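Side-chain contacts in tail spike protein gp49 (Pseudomonas phage LKA1, PDB 4RU4), which probably cleaves the O-specific polysaccharide of the host surface as a trimeric tailspike lyase, breaking down the cell envelope during virus entry: residues R34-T37 and L38-Q42; N141-A144 and G145-F148; G160-T163 and S164-A167; I454-S457 and G458-I461. All coordinates share one frame; numbering follows the deposited sequence. Where two conformers were deposited one is given.

Interaction 1: R34-T37 and L38-Q42. With EDO (1,2-ethanediol), chain C.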
ATOM      1  N   ARG B  34      37.404 -24.685 -34.630  1.00 17.47           N
ATOM      2  CA  ARG B  34      36.822 -24.519 -35.956  1.00 18.50           C
ATOM      3  C   ARG B  34      37.714 -23.823 -36.951  1.00 18.33           C
ATOM      4  O   ARG B  34      37.574 -24.038 -38.150  1.00 19.59           O
ATOM      5  CB  ARG B  34      35.530 -23.705 -35.869  1.00 19.40           C
ATOM      6  CG  ARG B  34      34.319 -24.533 -35.943  1.00 22.69           C
ATOM      7  CD  ARG B  34      33.077 -23.710 -35.744  1.00 19.87           C
ATOM      8  NE  ARG B  34      32.151 -24.517 -34.980  1.00 21.01           N
ATOM      9  CZ  ARG B  34      30.963 -24.114 -34.554  1.00 20.77           C
ATOM     10  NH1 ARG B  34      30.524 -22.893 -34.827  1.00 16.87           N
ATOM     11  NH2 ARG B  34      30.215 -24.957 -33.861  1.00 23.98           N
ATOM     12  N   TYR B  35      38.572 -22.928 -36.469  1.00 14.16           N
ATOM     13  CA  TYR B  35      39.377 -22.120 -37.374  1.00 11.49           C
ATOM     14  C   TYR B  35      40.836 -22.349 -37.075  1.00 11.72           C
ATOM     15  O   TYR B  35      41.254 -22.317 -35.919  1.00 14.92           O
ATOM     16  CB  TYR B  35      39.014 -20.623 -37.237  1.00 13.05           C
ATOM     17  CG  TYR B  35      37.548 -20.438 -37.449  1.00 11.31           C
ATOM     18  CD1 TYR B  35      37.015 -20.496 -38.730  1.00 12.18           C
ATOM     19  CD2 TYR B  35      36.686 -20.306 -36.372  1.00 12.73           C
ATOM     20  CE1 TYR B  35      35.653 -20.386 -38.943  1.00 13.91           C
ATOM     21  CE2 TYR B  35      35.326 -20.194 -36.564  1.00 10.52           C
ATOM     22  CZ  TYR B  35      34.820 -20.238 -37.853  1.00 13.00           C
ATOM     23  OH  TYR B  35      33.477 -20.126 -38.057  1.00 14.10           O
ATOM     24  N   ALA B  36      41.605 -22.577 -38.131  1.00 13.96           N
ATOM     25  CA  ALA B  36      43.033 -22.797 -38.014  1.00 13.53           C
ATOM     26  C   ALA B  36      43.783 -21.494 -37.695  1.00 14.07           C
ATOM     27  O   ALA B  36      44.831 -21.518 -37.057  1.00 14.01           O
ATOM     28  CB  ALA B  36      43.564 -23.428 -39.311  1.00 11.98           C
ATOM     29  N   THR B  37      43.251 -20.355 -38.138  1.00 10.08           N
ATOM     30  CA  THR B  37      43.968 -19.087 -37.984  1.00 15.98           C
ATOM     31  C   THR B  37      43.035 -17.990 -37.470  1.00 14.22           C
ATOM     32  O   THR B  37      41.805 -18.051 -37.657  1.00 11.83           O
ATOM     33  CB  THR B  37      44.586 -18.587 -39.329  1.00 13.78           C
ATOM     34  OG1 THR B  37      43.538 -18.091 -40.180  1.00 10.11           O
ATOM     35  CG2 THR B  37      45.353 -19.714 -40.069  1.00 15.05           C
ATOM     36  N   LEU B  38      43.615 -16.980 -36.837  1.00 10.66           N
ATOM     37  CA  LEU B  38      42.827 -15.858 -36.344  1.00 12.83           C
ATOM     38  C   LEU B  38      42.154 -15.123 -37.503  1.00 11.08           C
ATOM     39  O   LEU B  38      40.991 -14.699 -37.394  1.00  9.32           O
ATOM     40  CB  LEU B  38      43.715 -14.899 -35.549  1.00 12.44           C
ATOM     41  CG  LEU B  38      43.041 -13.644 -35.009  1.00 12.10           C
ATOM     42  CD1 LEU B  38      41.879 -14.011 -34.102  1.00 13.32           C
ATOM     43  CD2 LEU B  38      44.115 -12.849 -34.245  1.00 11.85           C
ATOM     44  N   ALA B  39      42.863 -15.001 -38.627  1.00 10.94           N
ATOM     45  CA  ALA B  39      42.271 -14.356 -39.810  1.00  9.62           C
ATOM     46  C   ALA B  39      40.998 -15.081 -40.277  1.00 12.58           C
ATOM     47  O   ALA B  39      39.982 -14.441 -40.584  1.00 11.24           O
ATOM     48  CB  ALA B  39      43.275 -14.252 -40.944  1.00  9.30           C
ATOM     49  N   GLU B  40      41.053 -16.412 -40.317  1.00 12.59           N
ATOM     50  CA  GLU B  40      39.899 -17.192 -40.750  1.00 12.25           C
ATOM     51  C   GLU B  40      38.747 -17.005 -39.767  1.00 12.46           C
ATOM     52  O   GLU B  40      37.610 -16.835 -40.168  1.00 13.00           O
ATOM     53  CB  GLU B  40      40.241 -18.681 -40.858  1.00 14.85           C
ATOM     54  CG  GLU B  40      41.094 -19.022 -42.061  1.00 16.87           C
ATOM     55  CD  GLU B  40      41.729 -20.399 -41.975  1.00 24.14           C
ATOM     56  OE1 GLU B  40      41.649 -21.052 -40.910  1.00 25.58           O
ATOM     57  OE2 GLU B  40      42.331 -20.823 -42.987  1.00 26.92           O
ATOM     58  N   ALA B  41      39.037 -17.041 -38.479  1.00 10.15           N
ATOM     59  CA  ALA B  41      37.979 -16.790 -37.481  1.00  9.57           C
ATOM     60  C   ALA B  41      37.353 -15.393 -37.624  1.00  9.39           C
ATOM     61  O   ALA B  41      36.139 -15.216 -37.433  1.00 10.14           O
ATOM     62  CB  ALA B  41      38.531 -16.997 -36.067  1.00 10.85           C
ATOM     63  N   GLN B  42      38.166 -14.396 -37.952  1.00 10.07           N
ATOM     64  CA  GLN B  42      37.692 -13.006 -38.005  1.00  9.63           C
ATOM     65  C   GLN B  42      36.905 -12.717 -39.275  1.00 11.02           C
ATOM     66  O   GLN B  42      36.171 -11.730 -39.351  1.00 12.53           O
ATOM     67  CB  GLN B  42      38.850 -12.000 -37.857  1.00  8.98           C
ATOM     68  CG  GLN B  42      39.353 -11.890 -36.407  1.00 12.40           C
ATOM     69  CD  GLN B  42      40.253 -10.698 -36.208  1.00 13.16           C
ATOM     70  OE1 GLN B  42      40.805 -10.169 -37.187  1.00 13.22           O
ATOM     71  NE2 GLN B  42      40.395 -10.242 -34.947  1.00  9.32           N
TER
HETATM   72  C1  EDO C 805      33.524 -27.415 -32.907  1.00 48.84           C
HETATM   73  O1  EDO C 805      33.072 -27.184 -34.247  1.00 49.42           O
HETATM   74  C2  EDO C 805      32.425 -27.099 -31.899  1.00 48.01           C
HETATM   75  O2  EDO C 805      31.457 -28.154 -31.866  1.00 46.67           O
HETATM   76  O   HOH W   1      40.265 -23.472 -40.644  1.00 25.59           O
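A capping box opens the short helix 38-44: T37, the N-cap residue, and E40 each turn a side chain onto the other's backbone N-H, the return bond to T37 N being weak. The hydroxyl OG1 of T37 takes the backbone N-H of E40 over 3.0 Å, in a fairly straight bond of 159°. It can do so because OG1 lies between the backbone N and the carbonyl carbon of its own residue (chi1 74°), which turns it toward the first turn. In return the E40 side chain runs back over the start of the helix, its CG only 3.2 Å from T37 OG1, and its carboxylate atom OE1 faces the backbone just ahead of the cap. There it accepts two weak bonds, from A36 N at 3.2 Å and from T37 N, both well bent. A water bridges A36 N and E40 OE1, accepting from the first and donating to OE1 at 2.8 Å. The negative carboxylate at this helix start would also be expected to suit the helix dipole. The regular helical pattern begins with A41 N bonded to T37 O, at 168°. Next to the box, A41 lies against a face of the Y35 ring in a CH-pi contact, its CA 4.0 Å from the ring centroid, and R34 CB sits over the opposite face, offset toward the rim. R34 makes no contact with the helix; its NE bonds to O1 of an ethanediol and NH1 to G21 O. Y35, in the loop before helix 38-44, touches Y45, while the buried A41 of the helix rests on L51.

Interaction 2: N141-A144 and G145-F148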
ATOM      1  N   ASN B 141      18.866  20.666 -29.595  1.00 12.73           N
ATOM      2  CA  ASN B 141      18.399  19.552 -30.412  1.00 12.99           C
ATOM      3  C   ASN B 141      17.484  18.631 -29.595  1.00 15.11           C
ATOM      4  O   ASN B 141      17.864  17.503 -29.246  1.00 14.30           O
ATOM      5  CB  ASN B 141      19.572  18.766 -31.013  1.00 16.92           C
ATOM      6  CG  ASN B 141      19.108  17.681 -31.964  1.00 17.88           C
ATOM      7  OD1 ASN B 141      18.105  17.842 -32.644  1.00 20.69           O
ATOM      8  ND2 ASN B 141      19.810  16.545 -31.977  1.00 18.63           N
ATOM      9  N   LEU B 142      16.283  19.135 -29.295  1.00 14.88           N
ATOM     10  CA  LEU B 142      15.310  18.441 -28.446  1.00 16.12           C
ATOM     11  C   LEU B 142      13.907  18.511 -29.052  1.00 15.36           C
ATOM     12  O   LEU B 142      13.550  19.526 -29.647  1.00 16.61           O
ATOM     13  CB  LEU B 142      15.287  19.085 -27.054  1.00 12.98           C
ATOM     14  CG  LEU B 142      16.558  18.948 -26.217  1.00  8.09           C
ATOM     15  CD1 LEU B 142      16.452  19.804 -24.970  1.00  8.02           C
ATOM     16  CD2 LEU B 142      16.763  17.473 -25.833  1.00  7.83           C
ATOM     17  N   VAL B 143      13.137  17.432 -28.916  1.00 12.85           N
ATOM     18  CA  VAL B 143      11.700  17.438 -29.211  1.00 14.01           C
ATOM     19  C   VAL B 143      10.930  16.821 -28.043  1.00 13.82           C
ATOM     20  O   VAL B 143      11.537  16.226 -27.131  1.00  9.79           O
ATOM     21  CB  VAL B 143      11.339  16.652 -30.510  1.00 14.74           C
ATOM     22  CG1 VAL B 143      11.944  17.314 -31.735  1.00 17.41           C
ATOM     23  CG2 VAL B 143      11.767  15.178 -30.415  1.00 15.57           C
ATOM     24  N   ALA B 144       9.603  16.964 -28.068  1.00 13.15           N
ATOM     25  CA  ALA B 144       8.754  16.437 -27.005  1.00 15.74           C
ATOM     26  C   ALA B 144       9.059  14.958 -26.762  1.00 13.16           C
ATOM     27  O   ALA B 144       9.226  14.187 -27.715  1.00 10.91           O
ATOM     28  CB  ALA B 144       7.287  16.633 -27.362  1.00 17.77           C
ATOM     29  N   GLY B 145       9.160  14.570 -25.494  1.00 10.64           N
ATOM     30  CA  GLY B 145       9.426  13.183 -25.147  1.00  8.94           C
ATOM     31  C   GLY B 145      10.919  12.935 -24.924  1.00 10.28           C
ATOM     32  O   GLY B 145      11.303  11.909 -24.361  1.00 10.05           O
ATOM     33  N   ASP B 146      11.773  13.856 -25.370  1.00 10.61           N
ATOM     34  CA  ASP B 146      13.213  13.663 -25.192  1.00 10.63           C
ATOM     35  C   ASP B 146      13.575  13.796 -23.712  1.00 10.14           C
ATOM     36  O   ASP B 146      12.837  14.398 -22.939  1.00  9.47           O
ATOM     37  CB  ASP B 146      14.043  14.666 -26.016  1.00  8.64           C
ATOM     38  CG  ASP B 146      14.160  14.292 -27.501  1.00 13.92           C
ATOM     39  OD1 ASP B 146      13.739  13.192 -27.916  1.00 15.63           O
ATOM     40  OD2 ASP B 146      14.713  15.112 -28.259  1.00 15.83           O
ATOM     41  N   VAL B 147      14.721  13.239 -23.329  1.00  9.42           N
ATOM     42  CA  VAL B 147      15.186  13.279 -21.930  1.00  6.57           C
ATOM     43  C   VAL B 147      16.558  13.903 -21.840  1.00  9.46           C
ATOM     44  O   VAL B 147      17.449  13.597 -22.643  1.00 11.39           O
ATOM     45  CB  VAL B 147      15.199  11.859 -21.308  1.00  6.87           C
ATOM     46  CG1 VAL B 147      15.828  11.851 -19.901  1.00  6.66           C
ATOM     47  CG2 VAL B 147      13.770  11.311 -21.284  1.00  6.15           C
ATOM     48  N   PHE B 148      16.722  14.819 -20.896  1.00  7.99           N
ATOM     49  CA  PHE B 148      18.035  15.395 -20.659  1.00  9.69           C
ATOM     50  C   PHE B 148      18.351  15.453 -19.181  1.00 11.89           C
ATOM     51  O   PHE B 148      17.447  15.377 -18.341  1.00  8.76           O
ATOM     52  CB  PHE B 148      18.197  16.765 -21.345  1.00 11.67           C
ATOM     53  CG  PHE B 148      17.269  17.861 -20.820  1.00 11.44           C
ATOM     54  CD1 PHE B 148      17.657  18.662 -19.761  1.00  9.38           C
ATOM     55  CD2 PHE B 148      16.055  18.131 -21.455  1.00 12.65           C
ATOM     56  CE1 PHE B 148      16.854  19.682 -19.309  1.00 11.15           C
ATOM     57  CE2 PHE B 148      15.228  19.144 -21.002  1.00  9.25           C
ATOM     58  CZ  PHE B 148      15.633  19.931 -19.927  1.00 11.53           C
TER
HETATM   59  O   HOH W   2      11.099  12.322 -28.281  1.00 17.72           O
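From V143 to D146 the chain makes a type II beta turn, closed by D146 N bonding to V143 O at 3.0 Å, and 145-148 folds back from the direction of 141-144. G145 takes the third position with phi 95°, where a CB would run into the carbonyl oxygen of A144. The D146 side chain folds back across the turn and adds a second bond: its OD2 receives V143 N over 2.9 Å, nearly straight at 166°, with the donor standing above the carboxylate plane, 60° out of it. CG lies beside the D146 backbone N, and this brings the carboxylate over V143. V143 CG2 rests 3.7 Å from D146 OD2. The other oxygen, OD1, is joined to A144 O through a water that donates to both. This turn leads into strand 147-151 of the Ig-like region, where G145 and D146 already make backbone bonds with V173 of strand 168-177. K200, on strand 197-202, binds N141 O and makes a long, weak ion pair with D146 OD2. On the inner side, L142 sends its two methyls to different partners: CD2 lies 3.9 Å from D146 CB, while CD1 meets the F148 ring at CD2, the two side chains crossing at about a right angle. F148 and L142 both pack on L121 and V173. Outward, A144 touches I264 of the second subunit.

Interaction 3: G160-T163 and S164-A167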
ATOM      1  N   GLY B 160      26.800  17.397   1.237  1.00  8.57           N
ATOM      2  CA  GLY B 160      28.170  17.465   1.673  1.00  7.50           C
ATOM      3  C   GLY B 160      28.682  16.150   2.244  1.00  8.95           C
ATOM      4  O   GLY B 160      29.870  16.038   2.541  1.00 10.64           O
ATOM      5  N   PHE B 161      27.798  15.165   2.421  1.00  5.43           N
ATOM      6  CA  PHE B 161      28.210  13.921   3.081  1.00  7.76           C
ATOM      7  C   PHE B 161      29.236  13.138   2.243  1.00  9.55           C
ATOM      8  O   PHE B 161      30.081  12.446   2.798  1.00  9.64           O
ATOM      9  CB  PHE B 161      26.995  13.049   3.440  1.00  7.57           C
ATOM     10  CG  PHE B 161      26.278  13.477   4.717  1.00 10.02           C
ATOM     11  CD1 PHE B 161      26.779  13.106   5.965  1.00  6.25           C
ATOM     12  CD2 PHE B 161      25.112  14.230   4.667  1.00  9.79           C
ATOM     13  CE1 PHE B 161      26.129  13.475   7.134  1.00  6.03           C
ATOM     14  CE2 PHE B 161      24.431  14.608   5.855  1.00  7.50           C
ATOM     15  CZ  PHE B 161      24.959  14.230   7.082  1.00  7.73           C
ATOM     16  N   ARG B 162      29.148  13.237   0.921  1.00  7.85           N
ATOM     17  CA  ARG B 162      30.144  12.625   0.022  1.00  8.11           C
ATOM     18  C   ARG B 162      30.406  13.521  -1.149  1.00  9.93           C
ATOM     19  O   ARG B 162      29.504  14.175  -1.642  1.00  9.56           O
ATOM     20  CB  ARG B 162      29.680  11.251  -0.538  1.00  5.37           C
ATOM     21  CG  ARG B 162      29.429  10.234   0.566  1.00  7.77           C
ATOM     22  CD  ARG B 162      29.663   8.782   0.157  1.00  8.54           C
ATOM     23  NE  ARG B 162      28.919   7.879   1.032  1.00 10.03           N
ATOM     24  CZ  ARG B 162      29.069   6.546   1.059  1.00 13.08           C
ATOM     25  NH1 ARG B 162      29.986   5.947   0.301  1.00 13.42           N
ATOM     26  NH2 ARG B 162      28.299   5.805   1.854  1.00 10.60           N
ATOM     27  N   THR B 163      31.669  13.518  -1.586  0.63 10.07           N
ATOM     28  CA  THR B 163      32.148  14.183  -2.787  0.63  9.72           C
ATOM     29  C   THR B 163      31.247  13.966  -3.998  0.63 11.02           C
ATOM     30  O   THR B 163      30.887  14.910  -4.715  0.63 10.73           O
ATOM     31  CB  THR B 163      33.555  13.603  -3.159  0.63  7.78           C
ATOM     32  OG1 THR B 163      34.472  13.852  -2.090  0.63 10.47           O
ATOM     33  CG2 THR B 163      34.097  14.206  -4.447  0.63 10.90           C
ATOM     34  N   SER B 164      30.908  12.706  -4.224  1.00  5.96           N
ATOM     35  CA  SER B 164      30.209  12.287  -5.431  1.00  9.00           C
ATOM     36  C   SER B 164      28.709  12.618  -5.407  1.00  7.91           C
ATOM     37  O   SER B 164      27.995  12.349  -6.372  1.00  8.74           O
ATOM     38  CB  SER B 164      30.392  10.779  -5.639  1.00 10.30           C
ATOM     39  OG  SER B 164      29.793  10.071  -4.549  1.00 18.02           O
ATOM     40  N   TYR B 165      28.222  13.174  -4.299  1.00  7.54           N
ATOM     41  CA  TYR B 165      26.796  13.515  -4.224  1.00  8.11           C
ATOM     42  C   TYR B 165      26.557  14.866  -4.897  1.00 10.08           C
ATOM     43  O   TYR B 165      26.349  15.886  -4.239  1.00 11.70           O
ATOM     44  CB  TYR B 165      26.291  13.524  -2.768  1.00  5.63           C
ATOM     45  CG  TYR B 165      26.285  12.162  -2.092  1.00  7.79           C
ATOM     46  CD1 TYR B 165      26.470  10.985  -2.817  1.00  6.95           C
ATOM     47  CD2 TYR B 165      26.064  12.061  -0.718  1.00  7.52           C
ATOM     48  CE1 TYR B 165      26.457   9.737  -2.187  1.00  5.86           C
ATOM     49  CE2 TYR B 165      26.026  10.834  -0.091  1.00  7.22           C
ATOM     50  CZ  TYR B 165      26.236   9.684  -0.815  1.00  7.74           C
ATOM     51  OH  TYR B 165      26.194   8.485  -0.141  1.00  8.34           O
ATOM     52  N   ARG B 166      26.605  14.858  -6.223  1.00  7.13           N
ATOM     53  CA  ARG B 166      26.501  16.068  -7.007  1.00  6.28           C
ATOM     54  C   ARG B 166      25.039  16.366  -7.370  1.00  7.69           C
ATOM     55  O   ARG B 166      24.205  15.460  -7.412  1.00  7.09           O
ATOM     56  CB  ARG B 166      27.363  15.933  -8.266  1.00  7.20           C
ATOM     57  CG  ARG B 166      28.862  15.741  -7.934  1.00 11.88           C
ATOM     58  CD  ARG B 166      29.772  16.083  -9.127  1.00 12.90           C
ATOM     59  NE  ARG B 166      31.168  15.860  -8.753  1.00 16.89           N
ATOM     60  CZ  ARG B 166      31.913  14.859  -9.221  1.00 19.13           C
ATOM     61  NH1 ARG B 166      31.410  14.025 -10.128  1.00 17.82           N
ATOM     62  NH2 ARG B 166      33.169  14.709  -8.812  1.00 18.72           N
ATOM     63  N   ALA B 167      24.760  17.632  -7.648  1.00  9.84           N
ATOM     64  CA  ALA B 167      23.411  18.114  -7.931  1.00 11.86           C
ATOM     65  C   ALA B 167      23.047  17.925  -9.391  1.00  7.85           C
ATOM     66  O   ALA B 167      23.914  17.833 -10.255  1.00  7.65           O
ATOM     67  CB  ALA B 167      23.283  19.610  -7.557  1.00 12.28           C
TER
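R162 lies over the ring of Y165 across a type I beta turn, R162 to Y165, in the long loop between strands 147-151 and 168-177. Its CB stands above the centre of the Y165 ring, 3.6 Å from the centroid and 6° off the ring normal, a CH-pi contact square on the face. With CG beside the backbone N (chi1 -60°), the chain sets off across the same face, and R162 CG comes 3.5 Å from Y165 CZ. CD then passes the phenol oxygen, 3.5 Å from Y165 OH. NE is nearer still to Y165 OH, at 3.0 Å, but the angle is too poor for a hydrogen bond; its real partner is OE2 of E376, in a salt bridge. Y165 OH is bonded to the other oxygen of that carboxylate, OE1, so the two oxygens of E376 bind R162 NE and Y165 OH separately. At the far end the guanidinium is inclined 38° to the phenol plane. The turn itself is closed by Y165 N donating a hydrogen bond to R162 O over 3.1 Å, the donor well above the carbonyl plane. Y165 is also the centre of an inverse gamma turn, whose R166 N to S164 O bond is weak. F161 CB brushes the ring obliquely at CE2. R166 turns elsewhere, forming a salt bridge with D155 and binding A301 O. Since E376 belongs to strand 372-377, the loop of the Ig-like region is fastened to the beta-helix. On the backbone, R162 O takes a further bond, from S156 OG, beside the one from Y165 N.

Interaction 4: I454-S457 and G458-I461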
ATOM      1  N   ILE B 454       9.984  15.258  15.674  1.00  6.16           N
ATOM      2  CA  ILE B 454       9.651  13.844  15.829  1.00  6.82           C
ATOM      3  C   ILE B 454       8.156  13.722  15.975  1.00 10.60           C
ATOM      4  O   ILE B 454       7.550  14.385  16.838  1.00  5.56           O
ATOM      5  CB  ILE B 454      10.252  13.227  17.132  1.00 13.52           C
ATOM      6  CG1 ILE B 454      11.750  13.512  17.276  1.00 13.61           C
ATOM      7  CG2 ILE B 454       9.971  11.722  17.196  1.00 10.96           C
ATOM      8  CD1 ILE B 454      12.575  13.007  16.183  1.00 17.22           C
ATOM      9  N   GLN B 455       7.559  12.851  15.160  1.00  6.44           N
ATOM     10  CA  GLN B 455       6.171  12.473  15.348  1.00  8.30           C
ATOM     11  C   GLN B 455       6.173  10.954  15.544  1.00  8.09           C
ATOM     12  O   GLN B 455       6.431  10.214  14.600  1.00  8.88           O
ATOM     13  CB  GLN B 455       5.331  12.829  14.092  1.00  5.24           C
ATOM     14  CG  GLN B 455       3.842  12.453  14.187  1.00  5.88           C
ATOM     15  CD  GLN B 455       3.158  12.357  12.832  1.00 11.63           C
ATOM     16  OE1 GLN B 455       3.745  11.865  11.858  1.00 10.71           O
ATOM     17  NE2 GLN B 455       1.917  12.847  12.753  1.00  9.98           N
ATOM     18  N   TYR B 456       5.879  10.488  16.759  1.00  5.23           N
ATOM     19  CA  TYR B 456       5.823   9.049  16.987  1.00  6.03           C
ATOM     20  C   TYR B 456       4.368   8.751  17.390  1.00  5.59           C
ATOM     21  O   TYR B 456       3.949   9.054  18.510  1.00  7.25           O
ATOM     22  CB  TYR B 456       6.858   8.682  18.056  1.00  8.66           C
ATOM     23  CG  TYR B 456       7.289   7.222  18.029  1.00 14.65           C
ATOM     24  CD1 TYR B 456       6.405   6.205  18.406  1.00 16.71           C
ATOM     25  CD2 TYR B 456       8.579   6.862  17.639  1.00 11.16           C
ATOM     26  CE1 TYR B 456       6.788   4.865  18.379  1.00 13.20           C
ATOM     27  CE2 TYR B 456       8.966   5.536  17.600  1.00 10.33           C
ATOM     28  CZ  TYR B 456       8.071   4.542  17.976  1.00 11.20           C
ATOM     29  OH  TYR B 456       8.462   3.219  17.939  1.00  8.47           O
ATOM     30  N   SER B 457       3.597   8.167  16.477  1.00  6.24           N
ATOM     31  CA  SER B 457       2.137   8.302  16.511  1.00  7.33           C
ATOM     32  C   SER B 457       1.367   7.053  16.055  1.00 10.45           C
ATOM     33  O   SER B 457       1.469   6.656  14.895  1.00 12.93           O
ATOM     34  CB  SER B 457       1.789   9.469  15.561  1.00  9.05           C
ATOM     35  OG  SER B 457       0.401   9.679  15.411  1.00 11.88           O
ATOM     36  N   GLY B 458       0.584   6.439  16.940  1.00  8.21           N
ATOM     37  CA  GLY B 458      -0.342   5.379  16.524  1.00  4.89           C
ATOM     38  C   GLY B 458       0.183   3.946  16.502  1.00  4.58           C
ATOM     39  O   GLY B 458      -0.567   3.003  16.222  1.00  7.32           O
ATOM     40  N   GLN B 459       1.468   3.755  16.778  1.00  6.84           N
ATOM     41  CA  GLN B 459       2.074   2.408  16.674  1.00  6.61           C
ATOM     42  C   GLN B 459       1.660   1.472  17.820  1.00  5.54           C
ATOM     43  O   GLN B 459       1.599   1.880  18.976  1.00  8.28           O
ATOM     44  CB  GLN B 459       3.585   2.538  16.680  1.00  8.68           C
ATOM     45  CG  GLN B 459       4.380   1.266  16.427  1.00  8.89           C
ATOM     46  CD  GLN B 459       5.853   1.560  16.559  1.00  9.93           C
ATOM     47  OE1 GLN B 459       6.352   1.800  17.662  1.00  9.05           O
ATOM     48  NE2 GLN B 459       6.552   1.586  15.439  1.00  8.32           N
ATOM     49  N   ALA B 460       1.398   0.211  17.491  1.00  5.06           N
ATOM     50  CA  ALA B 460       1.156  -0.821  18.512  1.00  8.23           C
ATOM     51  C   ALA B 460       2.478  -1.532  18.848  1.00  8.89           C
ATOM     52  O   ALA B 460       3.099  -2.130  17.992  1.00  8.86           O
ATOM     53  CB  ALA B 460       0.142  -1.813  17.989  1.00  7.03           C
ATOM     54  N   ILE B 461       2.904  -1.446  20.099  1.00 10.31           N
ATOM     55  CA  ILE B 461       4.206  -1.948  20.517  1.00 11.43           C
ATOM     56  C   ILE B 461       4.040  -3.228  21.339  1.00 11.30           C
ATOM     57  O   ILE B 461       3.108  -3.356  22.143  1.00  8.95           O
ATOM     58  CB  ILE B 461       4.924  -0.851  21.327  1.00 11.35           C
ATOM     59  CG1 ILE B 461       5.095   0.395  20.438  1.00  7.85           C
ATOM     60  CG2 ILE B 461       6.245  -1.340  21.907  1.00 15.59           C
ATOM     61  CD1 ILE B 461       5.188   1.724  21.231  1.00  9.96           C
TER
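Y456 OH donates a hydrogen bond to Q459 OE1 over 2.6 Å, a short link between side chains three residues apart. The amide oxygen of Q459 lies near the plane of the phenol at its edge, 3.2 Å from Y456 CE1, while the ring and amide planes stand almost perpendicular, 84° apart. The hydroxyl is tilted 22° from the carbonyl plane. Both side chains leave with CG opposite the backbone N, and the glutamine stays extended beyond CG, long enough to meet the phenol. The backbone between them bends at G458, whose phi of 89° would press a CB against S457 O. This is a break in strand 452-463, which forms part of one coil of the parallel beta-helix of the pectin lyase-like region. Apolar contacts bury the pair: Y456 and Q459 both pack on I424, L429 and L489, so the bond gives the phenol oxygen and the amide oxygen a partner inside the coil. Facing the other way, S457 OG binds E487 of strand 484-487, which pairs in parallel with strand 452-463. Between chains, G458 O accepts from Q455 NE2 of the third subunit, and Q455 NE2 donates likewise to G458 O of the second.

Overall arrangement
Along the chain the four contacts follow in series. Interaction 1, at helix 38-44 near the N-terminal end of the elongated molecule, lies about 71 Å between centres from interaction 4, on the opposite side of the chain's centre. Interactions 2 and 3 share the Ig-like region: interaction 2 runs into the start of strand 147-151, interaction 3 lies in the loop from it to strand 168-177. Their centres are about 27 Å apart, and they do not touch. Interaction 4 belongs to the beta-helix, its centre about 33 Å from that of interaction 3. Interactions 2 and 4 also meet other subunits, the first by packing, the second by hydrogen bonds, so both lie at trimer interfaces.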